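Local coordinates for purine nucleoside phosphorylase (Anopheles gambiae, PDB 2P4S), which catalyses the phosphate-driven cleavage of inosine, guanosine and their 2'-deoxy forms to a free purine base and a pentose 1-phosphate in purine salvage, at residues 118-123 with 354-359; 203-208 with 300-305; 212-217 with 323-328. One frame throughout, in Å; residues are numbered along the deposited sequence.

Contact 1. Residues 118-123 with 354-359; sequences SGLGTL and KTLGEF. With DIH (7-[[(3R,4R)-3-(hydroxymethyl)-4-oxidanyl-pyrrolidin-1-ium-1-yl]methyl]-3,5-dihydropyrrolo[3,2-d]pyrimidin-4-one), chain F; PO4 (phosphate ion), chain D.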
# COMPACT_ATOMS: atom_id res chain seq x y z
N SER A 118 23.32 3.07 2.30
CA SER A 118 23.77 4.32 2.95
C SER A 118 24.85 4.08 4.00
O SER A 118 24.60 3.40 5.01
CB SER A 118 22.59 5.11 3.53
OG SER A 118 21.76 5.60 2.48
N GLY A 119 26.04 4.64 3.77
CA GLY A 119 27.19 4.42 4.67
C GLY A 119 28.06 3.21 4.38
O GLY A 119 29.04 2.98 5.07
N LEU A 120 27.71 2.45 3.34
CA LEU A 120 28.39 1.21 3.01
C LEU A 120 29.23 1.25 1.70
O LEU A 120 29.84 0.25 1.29
CB LEU A 120 27.36 0.07 2.98
CG LEU A 120 26.69 -0.26 4.34
CD1 LEU A 120 25.19 -0.39 4.22
CD2 LEU A 120 27.27 -1.57 4.91
N GLY A 121 29.27 2.43 1.08
CA GLY A 121 29.96 2.63 -0.19
C GLY A 121 31.45 2.33 -0.20
O GLY A 121 32.00 1.94 -1.22
N THR A 122 32.10 2.48 0.95
CA THR A 122 33.52 2.14 1.07
C THR A 122 33.81 0.65 0.85
O THR A 122 34.98 0.28 0.69
CB THR A 122 34.14 2.60 2.43
OG1 THR A 122 33.54 1.89 3.52
CG2 THR A 122 34.01 4.14 2.61
N LEU A 123 32.79 -0.19 0.84
CA LEU A 123 33.02 -1.58 0.47
C LEU A 123 33.66 -1.69 -0.93
O LEU A 123 34.56 -2.53 -1.14
CB LEU A 123 31.73 -2.40 0.50
CG LEU A 123 31.16 -2.86 1.85
CD1 LEU A 123 29.73 -3.39 1.65
CD2 LEU A 123 32.04 -3.90 2.56
N LYS A 354 36.34 -0.58 8.16
CA LYS A 354 37.30 -1.66 8.29
C LYS A 354 36.53 -2.96 8.63
O LYS A 354 36.64 -3.95 7.91
CB LYS A 354 38.35 -1.27 9.35
CG LYS A 354 39.63 -2.09 9.36
CD LYS A 354 40.84 -1.16 9.67
CE LYS A 354 41.93 -1.84 10.56
NZ LYS A 354 42.73 -2.89 9.83
N THR A 355 35.73 -2.91 9.68
CA THR A 355 34.88 -4.03 10.11
C THR A 355 33.90 -4.55 9.02
O THR A 355 33.84 -5.76 8.74
CB THR A 355 34.05 -3.59 11.37
OG1 THR A 355 34.94 -3.12 12.38
CG2 THR A 355 33.23 -4.73 11.94
N LEU A 356 33.14 -3.62 8.44
CA LEU A 356 32.21 -3.94 7.37
C LEU A 356 32.91 -4.65 6.22
O LEU A 356 32.40 -5.65 5.71
CB LEU A 356 31.50 -2.67 6.88
CG LEU A 356 30.54 -1.95 7.89
CD1 LEU A 356 30.38 -0.46 7.51
CD2 LEU A 356 29.20 -2.61 7.95
N GLY A 357 34.11 -4.18 5.87
CA GLY A 357 34.88 -4.76 4.75
C GLY A 357 35.37 -6.17 5.05
O GLY A 357 35.21 -7.08 4.24
N GLU A 358 35.94 -6.34 6.23
CA GLU A 358 36.39 -7.65 6.72
C GLU A 358 35.24 -8.65 6.76
O GLU A 358 35.36 -9.78 6.27
CB GLU A 358 37.02 -7.49 8.09
CG GLU A 358 37.75 -8.74 8.60
CD GLU A 358 38.88 -9.23 7.66
OE1 GLU A 358 39.69 -8.38 7.18
OE2 GLU A 358 38.95 -10.46 7.39
N PHE A 359 34.11 -8.21 7.32
CA PHE A 359 32.86 -9.03 7.42
C PHE A 359 32.38 -9.46 6.05
O PHE A 359 32.21 -10.65 5.78
CB PHE A 359 31.77 -8.24 8.22
CG PHE A 359 30.44 -8.99 8.38
CD1 PHE A 359 30.30 -10.00 9.35
CD2 PHE A 359 29.35 -8.67 7.58
CE1 PHE A 359 29.07 -10.68 9.51
CE2 PHE A 359 28.11 -9.33 7.76
CZ PHE A 359 27.98 -10.34 8.71
O5' DIH F . 19.00 8.63 5.74
C5' DIH F . 17.93 8.27 4.84
C4' DIH F . 18.43 7.10 4.04
C6' DIH F . 18.93 5.95 4.95
C3' DIH F . 17.30 6.53 3.20
O3' DIH F . 17.86 6.05 1.97
C2' DIH F . 16.82 5.34 3.99
N1' DIH F . 18.10 4.79 4.55
C10 DIH F . 17.82 3.74 5.54
C9 DIH F . 17.40 4.16 6.94
C8 DIH F . 18.29 4.43 8.01
N7 DIH F . 17.56 4.75 9.11
C5 DIH F . 16.23 4.69 8.80
C6 DIH F . 14.97 4.87 9.58
O6 DIH F . 14.98 5.19 10.84
N1 DIH F . 13.83 4.68 8.88
C2 DIH F . 13.79 4.35 7.56
N3 DIH F . 14.91 4.15 6.83
C4 DIH F . 16.12 4.32 7.45
P PO4 D . 19.83 2.52 2.03
O1 PO4 D . 20.96 2.02 2.86
O2 PO4 D . 20.29 2.54 0.57
O3 PO4 D . 18.62 1.66 2.09
O4 PO4 D . 19.46 3.89 2.52

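Contact 2. Residues 203-208 with 300-305; sequences GGANPK and DAIGMS. With DIH (7-[[(3R,4R)-3-(hydroxymethyl)-4-oxidanyl-pyrrolidin-1-ium-1-yl]methyl]-3,5-dihydropyrrolo[3,2-d]pyrimidin-4-one), chain F; PO4 (phosphate ion), chain D.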
# COMPACT_ATOMS: atom_id res chain seq x y z
N GLY A 203 16.78 1.83 10.60
CA GLY A 203 16.44 2.28 11.96
C GLY A 203 16.17 1.02 12.77
O GLY A 203 15.50 0.10 12.28
N GLY A 204 16.70 0.97 13.99
CA GLY A 204 16.44 -0.17 14.90
C GLY A 204 15.07 0.02 15.55
O GLY A 204 14.90 0.94 16.37
N ALA A 205 14.08 -0.79 15.15
CA ALA A 205 12.75 -0.76 15.78
C ALA A 205 12.75 -1.67 17.01
O ALA A 205 11.99 -1.47 17.94
CB ALA A 205 11.63 -1.17 14.78
N ASN A 206 13.60 -2.68 16.99
CA ASN A 206 13.80 -3.55 18.14
C ASN A 206 14.61 -2.79 19.23
O ASN A 206 15.75 -2.40 19.02
CB ASN A 206 14.49 -4.84 17.68
CG ASN A 206 14.58 -5.88 18.78
OD1 ASN A 206 14.90 -5.57 19.93
ND2 ASN A 206 14.33 -7.11 18.43
N PRO A 207 13.99 -2.51 20.41
CA PRO A 207 14.75 -1.68 21.39
C PRO A 207 16.00 -2.31 22.05
O PRO A 207 16.69 -1.62 22.79
CB PRO A 207 13.69 -1.31 22.44
CG PRO A 207 12.62 -2.34 22.33
CD PRO A 207 12.63 -2.85 20.87
N LYS A 208 16.30 -3.58 21.75
CA LYS A 208 17.51 -4.21 22.28
C LYS A 208 18.69 -4.02 21.36
O LYS A 208 19.83 -4.19 21.80
CB LYS A 208 17.26 -5.68 22.66
CG LYS A 208 16.17 -5.66 23.75
CD LYS A 208 16.18 -6.83 24.71
CE LYS A 208 15.20 -7.96 24.31
NZ LYS A 208 15.05 -8.92 25.48
N ASP A 300 11.97 -5.75 12.99
CA ASP A 300 13.10 -5.30 13.83
C ASP A 300 13.85 -4.12 13.28
O ASP A 300 14.42 -3.38 14.06
CB ASP A 300 14.10 -6.45 14.10
CG ASP A 300 13.43 -7.58 14.81
OD1 ASP A 300 13.12 -7.46 16.03
OD2 ASP A 300 13.14 -8.56 14.14
N ALA A 301 13.88 -3.98 11.96
CA ALA A 301 14.71 -2.96 11.30
C ALA A 301 13.89 -2.30 10.19
O ALA A 301 13.26 -2.99 9.42
CB ALA A 301 16.03 -3.54 10.73
N ILE A 302 13.88 -0.98 10.17
CA ILE A 302 13.07 -0.24 9.21
C ILE A 302 13.95 0.51 8.22
O ILE A 302 14.83 1.29 8.63
CB ILE A 302 12.10 0.78 9.89
CG1 ILE A 302 11.09 0.06 10.82
CG2 ILE A 302 11.33 1.58 8.78
CD1 ILE A 302 10.40 1.03 11.94
N GLY A 303 13.71 0.29 6.93
CA GLY A 303 14.51 0.90 5.91
C GLY A 303 13.68 1.34 4.74
O GLY A 303 12.46 1.41 4.86
N MET A 304 14.35 1.62 3.60
CA MET A 304 13.66 2.09 2.38
C MET A 304 14.21 1.47 1.09
O MET A 304 14.15 2.11 0.04
CB MET A 304 13.77 3.62 2.26
CG MET A 304 13.23 4.38 3.48
SD MET A 304 13.46 6.12 3.27
CE MET A 304 12.86 6.81 4.83
N SER A 305 14.73 0.23 1.11
CA SER A 305 15.35 -0.33 -0.09
C SER A 305 15.33 -1.85 -0.04
O SER A 305 14.59 -2.43 0.79
CB SER A 305 16.77 0.19 -0.23
OG SER A 305 17.61 -0.45 0.72
O5' DIH F . 19.00 8.63 5.74
C5' DIH F . 17.93 8.27 4.84
C4' DIH F . 18.43 7.10 4.04
C6' DIH F . 18.93 5.95 4.95
C3' DIH F . 17.30 6.53 3.20
O3' DIH F . 17.86 6.05 1.97
C2' DIH F . 16.82 5.34 3.99
N1' DIH F . 18.10 4.79 4.55
C10 DIH F . 17.82 3.74 5.54
C9 DIH F . 17.40 4.16 6.94
C8 DIH F . 18.29 4.43 8.01
N7 DIH F . 17.56 4.75 9.11
C5 DIH F . 16.23 4.69 8.80
C6 DIH F . 14.97 4.87 9.58
O6 DIH F . 14.98 5.19 10.84
N1 DIH F . 13.83 4.68 8.88
C2 DIH F . 13.79 4.35 7.56
N3 DIH F . 14.91 4.15 6.83
C4 DIH F . 16.12 4.32 7.45
P PO4 D . 19.83 2.52 2.03
O1 PO4 D . 20.96 2.02 2.86
O2 PO4 D . 20.29 2.54 0.57
O3 PO4 D . 18.62 1.66 2.09
O4 PO4 D . 19.46 3.89 2.52

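Contact 3. Residues 212-217 with 323-328; sequences GDIMLI and FSLITN. With DIH (7-[[(3R,4R)-3-(hydroxymethyl)-4-oxidanyl-pyrrolidin-1-ium-1-yl]methyl]-3,5-dihydropyrrolo[3,2-d]pyrimidin-4-one), chain F.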
# COMPACT_ATOMS: atom_id res chain seq x y z
N GLY A 212 25.09 0.93 15.27
CA GLY A 212 26.34 0.28 14.92
C GLY A 212 26.24 -1.24 14.86
O GLY A 212 27.14 -1.90 14.36
N ASP A 213 25.14 -1.83 15.35
CA ASP A 213 24.92 -3.27 15.19
C ASP A 213 24.68 -3.56 13.74
O ASP A 213 24.18 -2.70 12.98
CB ASP A 213 23.64 -3.72 15.97
CG ASP A 213 23.83 -3.74 17.51
OD1 ASP A 213 24.95 -3.47 18.02
OD2 ASP A 213 22.84 -4.01 18.22
N ILE A 214 25.00 -4.80 13.35
CA ILE A 214 24.61 -5.35 12.07
C ILE A 214 23.51 -6.37 12.33
O ILE A 214 23.71 -7.34 13.08
CB ILE A 214 25.82 -6.01 11.41
CG1 ILE A 214 26.87 -4.93 11.07
CG2 ILE A 214 25.43 -6.89 10.22
CD1 ILE A 214 28.22 -5.54 10.70
N MET A 215 22.35 -6.14 11.74
CA MET A 215 21.30 -7.13 11.74
C MET A 215 21.30 -7.93 10.45
O MET A 215 20.95 -7.39 9.41
CB MET A 215 19.93 -6.47 11.90
CG MET A 215 18.82 -7.50 12.20
SD MET A 215 17.20 -6.89 11.82
CE MET A 215 17.20 -6.90 10.00
N LEU A 216 21.64 -9.22 10.53
CA LEU A 216 21.32 -10.16 9.44
C LEU A 216 19.83 -10.13 9.18
O LEU A 216 19.01 -10.19 10.09
CB LEU A 216 21.71 -11.60 9.75
CG LEU A 216 23.15 -11.77 10.26
CD1 LEU A 216 23.43 -13.19 10.70
CD2 LEU A 216 24.21 -11.21 9.25
N ILE A 217 19.48 -10.07 7.91
CA ILE A 217 18.10 -10.15 7.53
C ILE A 217 17.76 -11.61 7.40
O ILE A 217 18.35 -12.34 6.59
CB ILE A 217 17.78 -9.30 6.27
CG1 ILE A 217 18.29 -7.85 6.48
CG2 ILE A 217 16.26 -9.39 5.93
CD1 ILE A 217 18.07 -6.87 5.27
N PHE A 323 22.14 -7.79 5.00
CA PHE A 323 22.13 -7.22 6.35
C PHE A 323 21.85 -5.73 6.36
O PHE A 323 22.09 -5.04 5.38
CB PHE A 323 23.43 -7.50 7.10
CG PHE A 323 24.66 -6.93 6.47
CD1 PHE A 323 25.10 -5.65 6.78
CD2 PHE A 323 25.43 -7.70 5.61
CE1 PHE A 323 26.24 -5.14 6.24
CE2 PHE A 323 26.59 -7.18 5.06
CZ PHE A 323 27.00 -5.90 5.39
N SER A 324 21.36 -5.27 7.52
CA SER A 324 21.17 -3.87 7.85
C SER A 324 22.24 -3.44 8.87
O SER A 324 22.41 -4.09 9.92
CB SER A 324 19.80 -3.66 8.51
OG SER A 324 18.70 -3.96 7.67
N LEU A 325 22.93 -2.33 8.58
CA LEU A 325 23.64 -1.60 9.62
C LEU A 325 22.59 -0.70 10.32
O LEU A 325 21.93 0.12 9.65
CB LEU A 325 24.76 -0.74 9.01
CG LEU A 325 25.64 0.07 9.97
CD1 LEU A 325 26.47 -0.83 10.93
CD2 LEU A 325 26.56 0.95 9.14
N ILE A 326 22.46 -0.86 11.65
CA ILE A 326 21.53 -0.08 12.45
C ILE A 326 22.19 1.28 12.68
O ILE A 326 23.18 1.37 13.36
CB ILE A 326 21.23 -0.79 13.81
CG1 ILE A 326 20.66 -2.20 13.58
CG2 ILE A 326 20.37 0.08 14.72
CD1 ILE A 326 19.31 -2.25 12.74
N THR A 327 21.64 2.34 12.09
CA THR A 327 22.37 3.62 12.00
C THR A 327 21.78 4.61 12.99
O THR A 327 22.31 5.68 13.19
CB THR A 327 22.33 4.19 10.57
OG1 THR A 327 20.98 4.14 10.07
CG2 THR A 327 23.22 3.37 9.66
N ASN A 328 20.68 4.21 13.61
CA ASN A 328 19.92 5.07 14.46
C ASN A 328 18.84 4.21 15.02
O ASN A 328 18.41 3.23 14.38
CB ASN A 328 19.28 6.27 13.71
CG ASN A 328 18.36 5.83 12.56
OD1 ASN A 328 18.84 5.31 11.51
ND2 ASN A 328 17.05 6.06 12.73
O5' DIH F . 19.00 8.63 5.74
C5' DIH F . 17.93 8.27 4.84
C4' DIH F . 18.43 7.10 4.04
C6' DIH F . 18.93 5.95 4.95
C3' DIH F . 17.30 6.53 3.20
O3' DIH F . 17.86 6.05 1.97
C2' DIH F . 16.82 5.34 3.99
N1' DIH F . 18.10 4.79 4.55
C10 DIH F . 17.82 3.74 5.54
C9 DIH F . 17.40 4.16 6.94
C8 DIH F . 18.29 4.43 8.01
N7 DIH F . 17.56 4.75 9.11
C5 DIH F . 16.23 4.69 8.80
C6 DIH F . 14.97 4.87 9.58
O6 DIH F . 14.98 5.19 10.84
N1 DIH F . 13.83 4.68 8.88
C2 DIH F . 13.79 4.35 7.56
N3 DIH F . 14.91 4.15 6.83
C4 DIH F . 16.12 4.32 7.45

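Contact 1. Residues 118-123 with 354-359
L356, on the buried side of helix 353-370, faces the loop 118-121 and the short helical turn that follows it, its CB directed toward them. That CB stands 4.5 Å from CD2 of L123. With chi1 at -65°, CG is anti to the carbonyl carbon, and the fork opens over L120: L356 CG lies 4.4 Å from L120 CD2. From there the branches part. CD2 carries the main contact, meeting CD2 of L120 at 3.7 Å, where the two leucine side chains cross at about a right angle, methyl against methyl. CD1 goes to the other side of the fork and only grazes the loop, 4.4 Å from the carbonyl oxygen of G119.

L123 completes the interface with one methyl. Its CD2 rests against the helix backbone at L356 and G357, 3.6 Å from L356 O and 3.7 Å from G357 CA. Glycine at 357 has no side chain beside this methyl, and here the backbones come nearest. In the loop G119 turns with a positive phi, 88°, and L123 N bonds back to L120 O, closing the turn that leads into helix 122-125. Outside the contact L120 also packs on T199 of strand 195-204 and L123 on V360 of helix 353-370.

At the far end of the same loop S118 belongs to the phosphate site. Its backbone N gives a nearly straight bond of 2.6 Å to phosphate O1, while R169 and A201 N bind the same anion. No hydrogen bond joins the loop to the helix; a few methyl groups and backbone atoms make the contact. The chemistry is therefore divided within six residues: an apolar flank that seats the loop on the helix, and a polar end that holds phosphate.

Contact 2. Residues 203-208 with 300-305
N206 and D300 lie side by side where two antiparallel strands of the mixed sheet of this phosphorylase fold part, strand 195-204 and the short strand 301-303. Their side chains point the same way, with amide and carboxylate planes turned 31° apart. N206 ND2 gives 2.7 Å to D300 OD1, arriving on the anti side and 34° out of the carboxylate plane, while D300 OD1 stays nearly in the plane of the amide. CG of N206, anti to its own N (chi1 -173°), puts the amide alongside the aspartate; its other end, N206 OD1, takes K208 N in an Asx turn. D300 OD2 is bound in turn by V276 N, so both ends of the pair are fixed.

The backbone repeats the link: D300 O accepts from A205 N and N206 N, both reaching it from the same face. Deeper in, G203 and I302 form the hydrogen-bonded pair, with G204 and A301 as the neighbouring non-hydrogen-bonded pair. I302 CD1 meets A205 CB at 3.8 Å, while its CG2 turns to the inhibitor base, 3.9 Å from C2.

Past the strand, the extended M304 side chain runs from the inhibitor's pyrrolidine, SD 3.5 Å from C2', to the base, with CE near C2. S305 OG bonds phosphate O3 at 2.7 Å. G203 bears no CB, and its N comes to 3.4 Å from inhibitor N7.

Contact 3. Residues 212-217 with 323-328
G212 N gives an almost perfectly straight 2.7 Å bond to I326 O (N-H...O 178°), the first of four that join the 212-213 loop and strand 214-221 to strand 319-329. I326 N answers to D213 O, and M215 and S324 then exchange bonds as the hydrogen-bonded pair of this antiparallel stretch. I214 with L325, and L216 with F323, are the non-hydrogen-bonded pairs.

The side chains alternate between two faces. On one, the F323 ring takes the position between backbone N and carbonyl carbon (chi1 61°), which sets it against I214; CG2 of I214 meets it obliquely, 3.7 Å from CD1. The backbone pairing separately places F323 CB 3.4 Å from M215 O. CD1 of L325 covers the G212-D213 backbone, 3.6 Å from D213 O. The opposite face holds M215 and S324: the bent methionine brings CE near the serine OG, which I217 CD1 also approaches at 3.8 Å. That hydroxyl is bonded to N200 OD1, while the D213 carboxylate turns to R273 and R210 N.

Beyond the paired residues, the chain turns a corner at N328 and enters the purine pocket. N328 OD1 accepts from T327 OG1 and from the inhibitor's N7-H, both at 2.8 Å, and its ND2 gives 2.9 Å to O6. The T327 bond probably helps to fix the amide rotation. A donor facing O6 is consistent with an enzyme that works on the 6-oxopurines inosine and guanosine but not adenosine; the acceptor would probably suit a base protonated at N7 during cleavage.

How the contacts relate
All three contacts are buried, though contact 2 reaches partly exposed ground at N206 and D300. Contacts 2 and 3 belong to one sheet and share a neighbourhood: M215 packs on A301 and D300, and G204 N probably bonds to N328 O. Both rely on backbone hydrogen bonds, contact 2 adding a polar side-chain pair and contact 3 richer apolar faces. Contact 1 instead sets a loop on helix 353-370 through leucine methyls against each other and the backbone, with no hydrogen bond; it meets contact 3 through F359, edge-to-face with F323, and through L120. One end of a segment in each contact reaches the active site: 1 and 2 at phosphate, 2 and 3 at the purine.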